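Local coordinates for PKS_KS domain-containing protein (Photorhabdus luminescens subsp. laumondii, PDB 6SMO), which probably acts as a 3-oxoacyl-[acyl-carrier-protein] synthase, a thiolase-like ketosynthase, and here binds a poly-oxo dodecanal chain in its pocket, at residues B[125-130]-B[168-173]; B[307-312]-B[348-353]; B[73-78]-B[220-225]; B[32-37]-B[382-387]; B[249-254]-B[402-407]. All blocks are in the same frame, centred on the assembly; numbering follows the deposited sequence.

Contact 1 (B[125-130]-B[168-173])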
# COMPACT_ATOMS: atom_id res chain seq x y z
N VAL B 125 15.44 -4.05 5.25
CA VAL B 125 14.46 -3.09 5.83
C VAL B 125 13.10 -3.30 5.15
O VAL B 125 13.08 -3.69 3.97
CB VAL B 125 14.94 -1.63 5.68
CG1 VAL B 125 13.94 -0.63 6.23
CG2 VAL B 125 16.30 -1.43 6.32
N ALA B 126 12.01 -3.05 5.89
CA ALA B 126 10.61 -3.09 5.39
C ALA B 126 9.75 -2.13 6.22
O ALA B 126 9.06 -2.60 7.15
CB ALA B 126 10.08 -4.51 5.45
N ILE B 127 9.80 -0.83 5.90
CA ILE B 127 9.01 0.25 6.56
C ILE B 127 7.87 0.65 5.62
O ILE B 127 8.16 1.19 4.53
CB ILE B 127 9.91 1.44 6.94
CG1 ILE B 127 11.00 1.03 7.93
CG2 ILE B 127 9.07 2.60 7.48
CD1 ILE B 127 12.09 2.06 8.12
N ALA B 128 6.63 0.39 6.04
CA ALA B 128 5.39 0.62 5.26
C ALA B 128 4.81 2.00 5.58
O ALA B 128 5.20 2.60 6.61
CB ALA B 128 4.40 -0.47 5.55
N THR B 129 3.90 2.48 4.73
CA THR B 129 3.18 3.77 4.88
C THR B 129 1.94 3.76 3.98
O THR B 129 1.98 3.09 2.93
CB THR B 129 4.09 4.96 4.55
OG1 THR B 129 3.46 6.15 5.05
CG2 THR B 129 4.37 5.11 3.07
N ALA B 130 0.91 4.51 4.36
CA ALA B 130 -0.32 4.63 3.55
C ALA B 130 -0.23 5.86 2.64
O ALA B 130 -0.57 5.73 1.47
CB ALA B 130 -1.52 4.68 4.46
N SER B 168 9.27 5.75 -0.35
CA SER B 168 10.23 4.90 0.39
C SER B 168 11.41 5.73 0.91
O SER B 168 12.56 5.24 0.83
CB SER B 168 10.70 3.75 -0.46
OG SER B 168 11.36 4.22 -1.63
N SER B 169 11.14 6.93 1.43
CA SER B 169 12.14 7.81 2.10
C SER B 169 12.56 7.17 3.42
O SER B 169 13.77 7.15 3.71
CB SER B 169 11.59 9.20 2.32
OG SER B 169 11.35 9.85 1.08
N ALA B 170 11.59 6.67 4.19
CA ALA B 170 11.76 6.04 5.52
C ALA B 170 12.59 4.75 5.39
O ALA B 170 13.52 4.57 6.20
CB ALA B 170 10.41 5.76 6.13
N ALA B 171 12.27 3.91 4.40
CA ALA B 171 12.90 2.58 4.18
C ALA B 171 14.38 2.74 3.81
O ALA B 171 15.21 2.03 4.41
CB ALA B 171 12.14 1.83 3.11
N THR B 172 14.69 3.63 2.87
CA THR B 172 16.05 3.82 2.29
C THR B 172 16.95 4.56 3.28
O THR B 172 18.14 4.19 3.37
CB THR B 172 15.98 4.56 0.95
OG1 THR B 172 15.27 5.78 1.13
CG2 THR B 172 15.31 3.74 -0.14
N SER B 173 16.42 5.56 4.00
CA SER B 173 17.16 6.38 4.99
C SER B 173 17.65 5.49 6.14
O SER B 173 18.82 5.67 6.56
CB SER B 173 16.31 7.51 5.51
OG SER B 173 16.00 8.43 4.47
O HOH W 1 9.32 3.50 3.45
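Ile127 and Val125 are the two bumps that strand 123-128 presses against helix 169-178. The short segments run nearly antiparallel, their axes 158° apart and approaching to 7.4 Å. Such closeness is possible because the helix offers alanines: the CA atoms of Ile127 and Ala171 come within 5.1 Å. The methyl of Ala171 lies in the notch between the two branched residues, with Val125 CG1 and Ile127 CB each 4.4 Å from its CB. Ile127 uses two arms. Its CG2, anti to the backbone N, meets the methyl Ala170 CB at 3.7 Å, while its CD1 extends along the helix to the carbonyl Ala170 O at 3.5 Å. Val125 CG1 stands likewise beside Ala171 O. The strand itself is placed by backbone pairing of Ala126 and Ala128 with strand 212-219. This is helix-on-sheet packing inside a beta-alpha-beta crossover of the thiolase-like fold, in which helix 169-178 lies on the connection between the adjacent parallel strands 123-128 and 184-185. A water beyond the apolar patch takes the place of a direct polar contact, donating to Ile127 O at 2.8 Å and accepting weakly from Ala171 N. At the helix start, Thr172 OG1 bonds Ser168 O in the carbonyl plane, on a lone pair. Ser168 OG bonds Ser158 N of the partner Ketoacyl_synth_N chain, so this end also faces the subunit interface.

Contact 2 (B[307-312]-B[348-353])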
# COMPACT_ATOMS: atom_id res chain seq x y z
N ALA B 307 -14.67 -12.74 5.09
CA ALA B 307 -13.32 -12.52 4.52
C ALA B 307 -12.28 -12.48 5.64
O ALA B 307 -11.28 -13.22 5.54
CB ALA B 307 -13.31 -11.25 3.71
N MET B 308 -12.51 -11.66 6.67
CA MET B 308 -11.62 -11.50 7.85
C MET B 308 -11.50 -12.85 8.57
O MET B 308 -10.38 -13.18 9.01
CB MET B 308 -12.16 -10.44 8.81
CG MET B 308 -11.38 -10.33 10.12
SD MET B 308 -9.61 -10.02 9.87
CE MET B 308 -9.56 -8.23 10.03
N ALA B 309 -12.60 -13.60 8.69
CA ALA B 309 -12.67 -14.93 9.33
C ALA B 309 -11.78 -15.93 8.57
O ALA B 309 -11.11 -16.74 9.24
CB ALA B 309 -14.10 -15.41 9.39
N ARG B 310 -11.78 -15.86 7.23
CA ARG B 310 -10.96 -16.73 6.35
C ARG B 310 -9.47 -16.37 6.52
O ARG B 310 -8.64 -17.30 6.50
CB ARG B 310 -11.39 -16.62 4.89
CG ARG B 310 -11.07 -17.85 4.06
CD ARG B 310 -11.52 -17.77 2.61
NE ARG B 310 -10.44 -17.37 1.71
CZ ARG B 310 -10.20 -16.13 1.29
NH1 ARG B 310 -9.19 -15.90 0.47
NH2 ARG B 310 -10.96 -15.11 1.68
N CYS B 311 -9.17 -15.08 6.69
CA CYS B 311 -7.79 -14.54 6.87
C CYS B 311 -7.20 -15.04 8.19
O CYS B 311 -6.01 -15.41 8.20
CB CYS B 311 -7.79 -13.01 6.84
SG CYS B 311 -6.14 -12.30 6.61
N ILE B 312 -8.00 -15.04 9.27
CA ILE B 312 -7.61 -15.56 10.61
C ILE B 312 -7.30 -17.06 10.49
O ILE B 312 -6.29 -17.51 11.08
CB ILE B 312 -8.71 -15.30 11.66
CG1 ILE B 312 -8.93 -13.81 11.91
CG2 ILE B 312 -8.42 -16.04 12.96
CD1 ILE B 312 -10.28 -13.47 12.50
N LYS B 348 -16.36 -14.50 16.02
CA LYS B 348 -17.50 -15.40 16.35
C LYS B 348 -17.56 -16.57 15.36
O LYS B 348 -18.00 -17.65 15.77
CB LYS B 348 -18.83 -14.63 16.32
CG LYS B 348 -19.19 -13.93 17.62
CD LYS B 348 -20.55 -13.26 17.57
CE LYS B 348 -21.06 -12.83 18.93
NZ LYS B 348 -22.47 -12.38 18.86
N PHE B 349 -17.15 -16.36 14.10
CA PHE B 349 -17.24 -17.37 13.01
C PHE B 349 -16.13 -18.41 13.17
O PHE B 349 -16.42 -19.62 13.02
CB PHE B 349 -17.18 -16.71 11.63
CG PHE B 349 -17.65 -17.61 10.52
CD1 PHE B 349 -19.00 -17.78 10.27
CD2 PHE B 349 -16.74 -18.29 9.72
CE1 PHE B 349 -19.44 -18.61 9.25
CE2 PHE B 349 -17.18 -19.12 8.70
CZ PHE B 349 -18.52 -19.28 8.46
N VAL B 350 -14.90 -17.97 13.47
CA VAL B 350 -13.69 -18.85 13.58
C VAL B 350 -13.78 -19.65 14.89
O VAL B 350 -13.84 -20.89 14.81
CB VAL B 350 -12.38 -18.04 13.50
CG1 VAL B 350 -11.15 -18.92 13.68
CG2 VAL B 350 -12.28 -17.25 12.20
N LEU B 351 -13.78 -18.96 16.04
CA LEU B 351 -13.74 -19.58 17.39
C LEU B 351 -15.09 -20.25 17.69
O LEU B 351 -15.08 -21.39 18.18
CB LEU B 351 -13.40 -18.53 18.45
CG LEU B 351 -11.91 -18.21 18.63
CD1 LEU B 351 -11.15 -19.43 19.14
CD2 LEU B 351 -11.28 -17.69 17.35
N GLY B 352 -16.20 -19.56 17.40
CA GLY B 352 -17.57 -20.05 17.64
C GLY B 352 -18.08 -19.65 19.01
O GLY B 352 -18.15 -18.43 19.28
N GLU B 353 -18.43 -20.64 19.84
CA GLU B 353 -19.00 -20.44 21.20
C GLU B 353 -17.87 -20.10 22.19
O GLU B 353 -18.18 -19.58 23.28
CB GLU B 353 -19.75 -21.70 21.63
CG GLU B 353 -20.81 -21.45 22.69
CD GLU B 353 -21.98 -20.60 22.24
OE1 GLU B 353 -22.48 -20.83 21.12
OE2 GLU B 353 -22.39 -19.70 23.00
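The backbones of Ala309, on helix 306-319, and Val350, near the end of helix 337-350, approach to 5.9 Å between CA atoms, a spacing made possible by the small alanine. The methyl Ala309 CB meets two neighbours: Val350 CG2 at 3.8 Å and Phe349 CD2 at 3.9 Å. The phenyl ring takes part through one ortho carbon, and Phe349 CB also lies 4.0 Å from Ala309 CB. Val350 uses both of its methyls. CG2 meets the Ala309 backbone and also the near side of Ile312, whereas Val350 CG1, anti to the backbone N (chi1 178°), reaches 4.0 Å from Ile312 CG2. The side chains of Ile312 and Val350 cross obliquely. Ala309 and Ile312, three residues apart, thus form one apolar stripe that receives the valine. In this thiolase-like fold helix 306-319 lies on strands 420-427 and 431-438 through Met308, Cys311 and Ile312, and the end of helix 337-350 packs against its outer flank. Ala309 and Ile312 are buried, whereas Phe349 is exposed at the margin. Elsewhere on helix 306-319, Arg310 packs on Asn94 of the partner Ketoacyl_synth_N chain.

Contact 3 (B[73-78]-B[220-225])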
# COMPACT_ATOMS: atom_id res chain seq x y z
N GLY B 73 -12.94 17.42 15.95
CA GLY B 73 -12.22 18.26 16.93
C GLY B 73 -11.33 17.43 17.85
O GLY B 73 -11.13 17.86 19.00
N ALA B 74 -10.82 16.29 17.37
CA ALA B 74 -9.93 15.37 18.11
C ALA B 74 -8.89 14.78 17.15
O ALA B 74 -9.27 14.40 16.02
CB ALA B 74 -10.75 14.28 18.75
N ILE B 75 -7.63 14.70 17.59
CA ILE B 75 -6.49 14.08 16.84
C ILE B 75 -5.56 13.37 17.83
O ILE B 75 -5.52 13.78 19.01
CB ILE B 75 -5.73 15.12 16.00
CG1 ILE B 75 -5.39 16.38 16.81
CG2 ILE B 75 -6.49 15.45 14.73
CD1 ILE B 75 -4.29 17.22 16.20
N GLY B 76 -4.84 12.36 17.36
CA GLY B 76 -3.74 11.69 18.09
C GLY B 76 -2.40 12.29 17.71
O GLY B 76 -1.73 11.73 16.82
N GLN B 77 -2.03 13.40 18.36
CA GLN B 77 -0.77 14.16 18.11
C GLN B 77 0.28 13.72 19.14
O GLN B 77 -0.10 13.48 20.30
CB GLN B 77 -1.05 15.66 18.18
CG GLN B 77 -0.02 16.51 17.44
CD GLN B 77 -0.44 17.95 17.35
OE1 GLN B 77 -0.94 18.54 18.31
NE2 GLN B 77 -0.25 18.54 16.18
N VAL B 78 1.55 13.64 18.73
CA VAL B 78 2.68 13.14 19.57
C VAL B 78 3.30 14.31 20.34
O VAL B 78 3.65 14.11 21.52
CB VAL B 78 3.73 12.37 18.74
CG1 VAL B 78 3.13 11.13 18.09
CG2 VAL B 78 4.41 13.24 17.69
N ALA B 220 2.30 10.09 8.98
CA ALA B 220 2.16 11.50 9.42
C ALA B 220 0.99 12.15 8.68
O ALA B 220 1.23 13.04 7.88
CB ALA B 220 3.44 12.24 9.20
N PRO B 221 -0.27 11.78 8.97
CA PRO B 221 -1.43 12.26 8.23
C PRO B 221 -2.22 13.41 8.84
O PRO B 221 -3.35 13.55 8.52
CB PRO B 221 -2.28 11.00 8.29
CG PRO B 221 -2.08 10.50 9.68
CD PRO B 221 -0.66 10.86 10.02
N LEU B 222 -1.63 14.11 9.80
CA LEU B 222 -2.33 15.24 10.44
C LEU B 222 -2.06 16.51 9.65
O LEU B 222 -1.48 17.43 10.19
CB LEU B 222 -1.85 15.34 11.88
CG LEU B 222 -2.11 14.08 12.69
CD1 LEU B 222 -1.93 14.36 14.17
CD2 LEU B 222 -3.50 13.55 12.42
N CYS B 223 -2.49 16.51 8.40
CA CYS B 223 -2.43 17.65 7.47
C CYS B 223 -3.84 17.86 6.93
O CYS B 223 -4.63 16.94 6.97
CB CYS B 223 -1.44 17.42 6.34
SG CYS B 223 -1.64 15.87 5.44
N PRO B 224 -4.18 19.05 6.44
CA PRO B 224 -5.55 19.32 5.99
C PRO B 224 -6.08 18.38 4.89
O PRO B 224 -7.23 18.01 4.96
CB PRO B 224 -5.47 20.76 5.44
CG PRO B 224 -4.29 21.37 6.16
CD PRO B 224 -3.31 20.24 6.33
N LEU B 225 -5.23 18.04 3.92
CA LEU B 225 -5.57 17.15 2.77
C LEU B 225 -6.01 15.78 3.30
O LEU B 225 -7.13 15.35 2.96
CB LEU B 225 -4.37 17.07 1.82
CG LEU B 225 -4.13 15.77 1.06
CD1 LEU B 225 -5.33 15.35 0.23
CD2 LEU B 225 -2.91 15.90 0.16
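Leu222 carries this contact from the 220-225 side, meeting Ile75, Gly76 and Gln77 of the loop 73-78. Its CB points toward that loop but, like CG, makes no close approach to it, in keeping with a backbone separation of 7.7 Å between the CA atoms of Ile75 and Leu222. The side chain bridges this distance. CG is anti to the carbonyl carbon (chi1 -59°), and CD1 then continues almost straight out from CA (chi2 -166°). The fork at CG divides the work. Leu222 CD1 makes the deeper approach, lying 3.7 Å from the carbonyl Gly76 O and 4.1 Å from Gln77 CA. Leu222 CD2 turns to the other side and meets the branch methyl Ile75 CG2 at 4.2 Å. CD1 therefore rests mainly on backbone atoms, with Gln77 CB at its margin, and CD2 on a side-chain methyl. Leu222 is presented from the centre of an inverse gamma turn, closed by a weak bond from Cys223 N to Pro221 O. Cys223 takes the N-cap position of helix 224-233, whose Leu225 lines the ligand pocket. Outside the contact, Gly76 is bonded through its backbone to Ile260 and Glu262, and Ile75 to Ser59. The leucine thus joins this irregular loop, which runs between helices 63-68 and 95-111, to the connection leading from strand 212-219 into helix 224-233.

Contact 4 (B[32-37]-B[382-387])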
# COMPACT_ATOMS: atom_id res chain seq x y z
N THR B 32 13.10 -9.19 18.72
CA THR B 32 14.25 -8.96 19.63
C THR B 32 14.34 -7.49 20.07
O THR B 32 14.98 -7.24 21.10
CB THR B 32 15.57 -9.41 18.99
OG1 THR B 32 15.65 -8.83 17.69
CG2 THR B 32 15.69 -10.92 18.90
N GLY B 33 13.73 -6.57 19.31
CA GLY B 33 13.78 -5.12 19.58
C GLY B 33 12.48 -4.42 19.24
O GLY B 33 11.84 -4.81 18.24
N LEU B 34 12.10 -3.41 20.04
CA LEU B 34 10.89 -2.57 19.86
C LEU B 34 11.28 -1.09 19.90
O LEU B 34 12.08 -0.71 20.78
CB LEU B 34 9.88 -2.88 20.96
CG LEU B 34 9.31 -4.30 20.98
CD1 LEU B 34 8.42 -4.50 22.19
CD2 LEU B 34 8.55 -4.61 19.70
N GLY B 35 10.74 -0.30 18.97
CA GLY B 35 10.83 1.17 18.95
C GLY B 35 9.52 1.78 18.51
O GLY B 35 8.97 1.31 17.49
N VAL B 36 9.01 2.77 19.25
CA VAL B 36 7.66 3.37 19.02
C VAL B 36 7.71 4.88 19.28
O VAL B 36 8.31 5.30 20.28
CB VAL B 36 6.59 2.66 19.87
CG1 VAL B 36 6.90 2.73 21.36
CG2 VAL B 36 5.20 3.20 19.59
N VAL B 37 7.09 5.65 18.37
CA VAL B 37 6.74 7.09 18.54
C VAL B 37 5.22 7.19 18.39
O VAL B 37 4.74 7.17 17.25
CB VAL B 37 7.46 7.98 17.51
CG1 VAL B 37 7.09 9.45 17.66
CG2 VAL B 37 8.97 7.80 17.58
N LEU B 382 1.51 -5.17 21.44
CA LEU B 382 1.21 -6.62 21.49
C LEU B 382 2.42 -7.39 22.04
O LEU B 382 2.21 -8.29 22.89
CB LEU B 382 0.83 -7.11 20.09
CG LEU B 382 0.65 -8.62 19.93
CD1 LEU B 382 -0.33 -9.17 20.95
CD2 LEU B 382 0.18 -8.95 18.52
N CYS B 383 3.62 -7.05 21.58
CA CYS B 383 4.90 -7.69 22.00
C CYS B 383 5.15 -7.42 23.49
O CYS B 383 5.58 -8.36 24.19
CB CYS B 383 6.07 -7.19 21.15
SG CYS B 383 5.97 -7.73 19.42
N LEU B 384 4.89 -6.19 23.95
CA LEU B 384 5.03 -5.77 25.37
C LEU B 384 3.99 -6.49 26.24
O LEU B 384 4.34 -6.86 27.38
CB LEU B 384 4.87 -4.25 25.47
CG LEU B 384 6.00 -3.43 24.86
CD1 LEU B 384 5.57 -1.98 24.65
CD2 LEU B 384 7.25 -3.49 25.72
N GLU B 385 2.77 -6.68 25.72
CA GLU B 385 1.65 -7.35 26.43
C GLU B 385 2.01 -8.81 26.72
O GLU B 385 1.78 -9.25 27.86
CB GLU B 385 0.36 -7.28 25.60
CG GLU B 385 -0.39 -5.97 25.75
CD GLU B 385 -1.62 -5.86 24.88
OE1 GLU B 385 -1.49 -5.99 23.64
OE2 GLU B 385 -2.72 -5.65 25.43
N ILE B 386 2.56 -9.53 25.73
CA ILE B 386 2.96 -10.96 25.84
C ILE B 386 4.13 -11.08 26.82
O ILE B 386 4.11 -12.01 27.65
CB ILE B 386 3.28 -11.56 24.45
CG1 ILE B 386 2.03 -11.66 23.58
CG2 ILE B 386 3.99 -12.90 24.59
CD1 ILE B 386 2.31 -11.86 22.11
N GLU B 387 5.12 -10.18 26.70
CA GLU B 387 6.33 -10.13 27.57
C GLU B 387 5.91 -9.99 29.04
O GLU B 387 6.37 -10.80 29.86
CB GLU B 387 7.24 -8.96 27.17
CG GLU B 387 8.61 -9.40 26.69
CD GLU B 387 9.63 -9.58 27.80
OE1 GLU B 387 10.20 -10.69 27.90
OE2 GLU B 387 9.86 -8.62 28.56
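Leu34 puts both of its terminal methyls onto helix 372-388, where Cys383 and Leu384 receive them. Leu34 CD1 is shared: it lies 3.7 Å from Cys383 CB and 3.8 Å from Leu384 CG, with Leu384 CD2 following at 3.9 Å. Leu34 CD2 is directed to the cysteine alone, 3.9 Å from Cys383 CB and 4.1 Å from Cys383 SG. The isobutyl group therefore straddles the cysteine's CB, while the two leucine side chains lie alongside one another, pointing opposite ways. Leu34 spans much of the gap between the two backbones, since the CA atoms of Leu34 and Cys383 remain 8.2 Å apart. Its reach is that of an extended side chain, CG anti to the carbonyl carbon (chi1 -64°) and CD1 continuing the line (chi2 175°). Helix 372-388 touches strand 29-37 on one side and strands 420-427 and 431-438 on another, consistent with the central helical layer of the five-layered thiolase-like fold, whose two sheet layers are joined here into one continuous sheet. All three touching residues are buried. In the next shell, Met437 of strand 431-438 packs on Cys383, and Val44, Phe47 and Trp48 of helix 44-53 pack on Leu384. Leu34 itself is positioned by its N bonding Asp110 OD2, and the strand by a bond from Thr32 OG1 to Ile268 O, while Glu385, on another side of the helix, accepts through OE2 from both His392 N and Asn361 ND2.

Contact 5 (B[249-254]-B[402-407])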
# COMPACT_ATOMS: atom_id res chain seq x y z
N CYS B 249 -14.16 5.46 20.69
CA CYS B 249 -14.76 4.49 21.65
C CYS B 249 -15.08 3.18 20.92
O CYS B 249 -16.23 2.95 20.54
CB CYS B 249 -16.01 5.07 22.30
SG CYS B 249 -17.17 5.80 21.12
N PRO B 250 -14.08 2.31 20.68
CA PRO B 250 -14.29 1.04 19.99
C PRO B 250 -15.28 0.09 20.69
O PRO B 250 -15.18 -0.06 21.90
CB PRO B 250 -12.90 0.39 19.95
CG PRO B 250 -11.94 1.55 20.13
CD PRO B 250 -12.67 2.51 21.05
N PHE B 251 -16.20 -0.49 19.92
CA PHE B 251 -17.20 -1.51 20.34
C PHE B 251 -18.31 -0.88 21.19
O PHE B 251 -19.18 -1.64 21.69
CB PHE B 251 -16.52 -2.67 21.09
CG PHE B 251 -15.34 -3.27 20.36
CD1 PHE B 251 -15.53 -4.02 19.21
CD2 PHE B 251 -14.05 -3.09 20.82
CE1 PHE B 251 -14.45 -4.58 18.54
CE2 PHE B 251 -12.97 -3.64 20.16
CZ PHE B 251 -13.17 -4.38 19.01
N SER B 252 -18.31 0.45 21.34
CA SER B 252 -19.36 1.22 22.06
C SER B 252 -20.50 1.57 21.10
O SER B 252 -20.23 1.69 19.89
CB SER B 252 -18.79 2.46 22.70
OG SER B 252 -17.79 2.14 23.65
N LEU B 253 -21.71 1.72 21.63
CA LEU B 253 -22.95 2.01 20.85
C LEU B 253 -22.91 3.46 20.32
O LEU B 253 -23.64 3.74 19.35
CB LEU B 253 -24.16 1.77 21.75
CG LEU B 253 -25.54 1.88 21.09
CD1 LEU B 253 -25.62 1.06 19.81
CD2 LEU B 253 -26.63 1.46 22.06
N GLU B 254 -22.09 4.33 20.92
CA GLU B 254 -22.01 5.78 20.60
C GLU B 254 -21.09 6.04 19.40
O GLU B 254 -21.19 7.14 18.82
CB GLU B 254 -21.50 6.58 21.80
CG GLU B 254 -22.53 6.74 22.91
CD GLU B 254 -22.58 5.60 23.93
OE1 GLU B 254 -22.01 4.53 23.65
OE2 GLU B 254 -23.18 5.81 25.00
N PRO B 402 -25.53 -4.12 21.58
CA PRO B 402 -26.08 -5.48 21.59
C PRO B 402 -25.43 -6.41 20.54
O PRO B 402 -25.36 -7.59 20.80
CB PRO B 402 -27.58 -5.28 21.29
CG PRO B 402 -27.66 -3.93 20.61
CD PRO B 402 -26.55 -3.11 21.23
N ASP B 403 -24.98 -5.85 19.41
CA ASP B 403 -24.34 -6.61 18.29
C ASP B 403 -22.92 -7.01 18.70
O ASP B 403 -22.57 -8.20 18.51
CB ASP B 403 -24.33 -5.79 17.00
CG ASP B 403 -25.71 -5.47 16.46
OD1 ASP B 403 -26.64 -6.28 16.67
OD2 ASP B 403 -25.86 -4.41 15.82
N CYS B 404 -22.14 -6.07 19.23
CA CYS B 404 -20.78 -6.29 19.79
C CYS B 404 -20.89 -6.73 21.25
O CYS B 404 -20.92 -5.85 22.14
CB CYS B 404 -19.93 -5.02 19.68
SG CYS B 404 -19.70 -4.44 17.98
N ASP B 405 -20.96 -8.05 21.50
CA ASP B 405 -21.25 -8.64 22.83
C ASP B 405 -20.14 -9.63 23.23
O ASP B 405 -20.46 -10.64 23.89
CB ASP B 405 -22.63 -9.30 22.84
CG ASP B 405 -22.79 -10.45 21.85
OD1 ASP B 405 -22.10 -10.42 20.81
OD2 ASP B 405 -23.60 -11.35 22.13
N LEU B 406 -18.89 -9.34 22.86
CA LEU B 406 -17.68 -10.09 23.31
C LEU B 406 -17.02 -9.32 24.46
O LEU B 406 -17.45 -8.19 24.74
CB LEU B 406 -16.72 -10.27 22.14
CG LEU B 406 -17.24 -11.11 20.97
CD1 LEU B 406 -16.38 -10.90 19.73
CD2 LEU B 406 -17.29 -12.58 21.33
N ASP B 407 -16.00 -9.92 25.10
CA ASP B 407 -15.19 -9.29 26.17
C ASP B 407 -14.20 -8.32 25.51
O ASP B 407 -13.30 -8.80 24.80
CB ASP B 407 -14.48 -10.34 27.02
CG ASP B 407 -13.69 -9.79 28.20
OD1 ASP B 407 -13.69 -8.55 28.38
OD2 ASP B 407 -13.09 -10.60 28.93
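Phe251 turns an edge of its ring to Cys404: the sulfur lies near the ring plane, with Cys404 SG 4.4 Å from Phe251 CD1. The cysteine's methylene approaches the phenylalanine backbone instead, Cys404 CB standing 4.0 Å from Phe251 O. Cys404 thus lies beside both the ring edge and the carbonyl of Phe251, and the CA atoms of Phe251 and Cys404 are 6.0 Å apart. Both residues are buried, and the ring is further fixed by stacking with Tyr408. A looser, solvent-exposed touch lies beside this pair. There Leu253, with CG anti to the backbone N (chi1 -174°), extends CD1 to within 4.5 Å of Pro402 CD, the ring carbon next to the proline nitrogen. Two loops are joined here, and helix 337-350 lies against both, since Ser344 touches Phe251 as well as Cys404, and Asp340 OD2 accepts from Phe251 N. The phenylalanine occupies the third position of a type II beta turn from Cys249 to Ser252, which accounts for its positive phi of 73°. Pro250-Phe251 opens the segment Pro-Phe-Ser-Leu-Glu-Arg-Asp-Gly-Phe, which resembles the Pro-Phe...Arg-Asp-Gly-Phe pattern of ketosynthases.

Two of the five contacts include residues of the ligand pocket: contact 1 holds Ala130 and contact 3 holds Leu225, both touching the bound 3,5,7,9,11-pentakis(oxidanylidene)dodecanal (LKZ). Their centres are about 20 Å apart, and the Leu222 side chain of contact 3 is about 10 Å from the ligand. Contact 4 lies nearest the middle of the chain, about 13 Å from its centre, and shares the large sheet with contact 1. Contacts 2 and 5 lie together on the side of the chain's centre opposite contact 1, and they touch: Lys348 NZ forms a 2.8 Å salt bridge with Asp405 OD1. Along the chain, contacts 1, 2 and 3 nest within the loop closed by contact 4, whereas contact 5 crosses it.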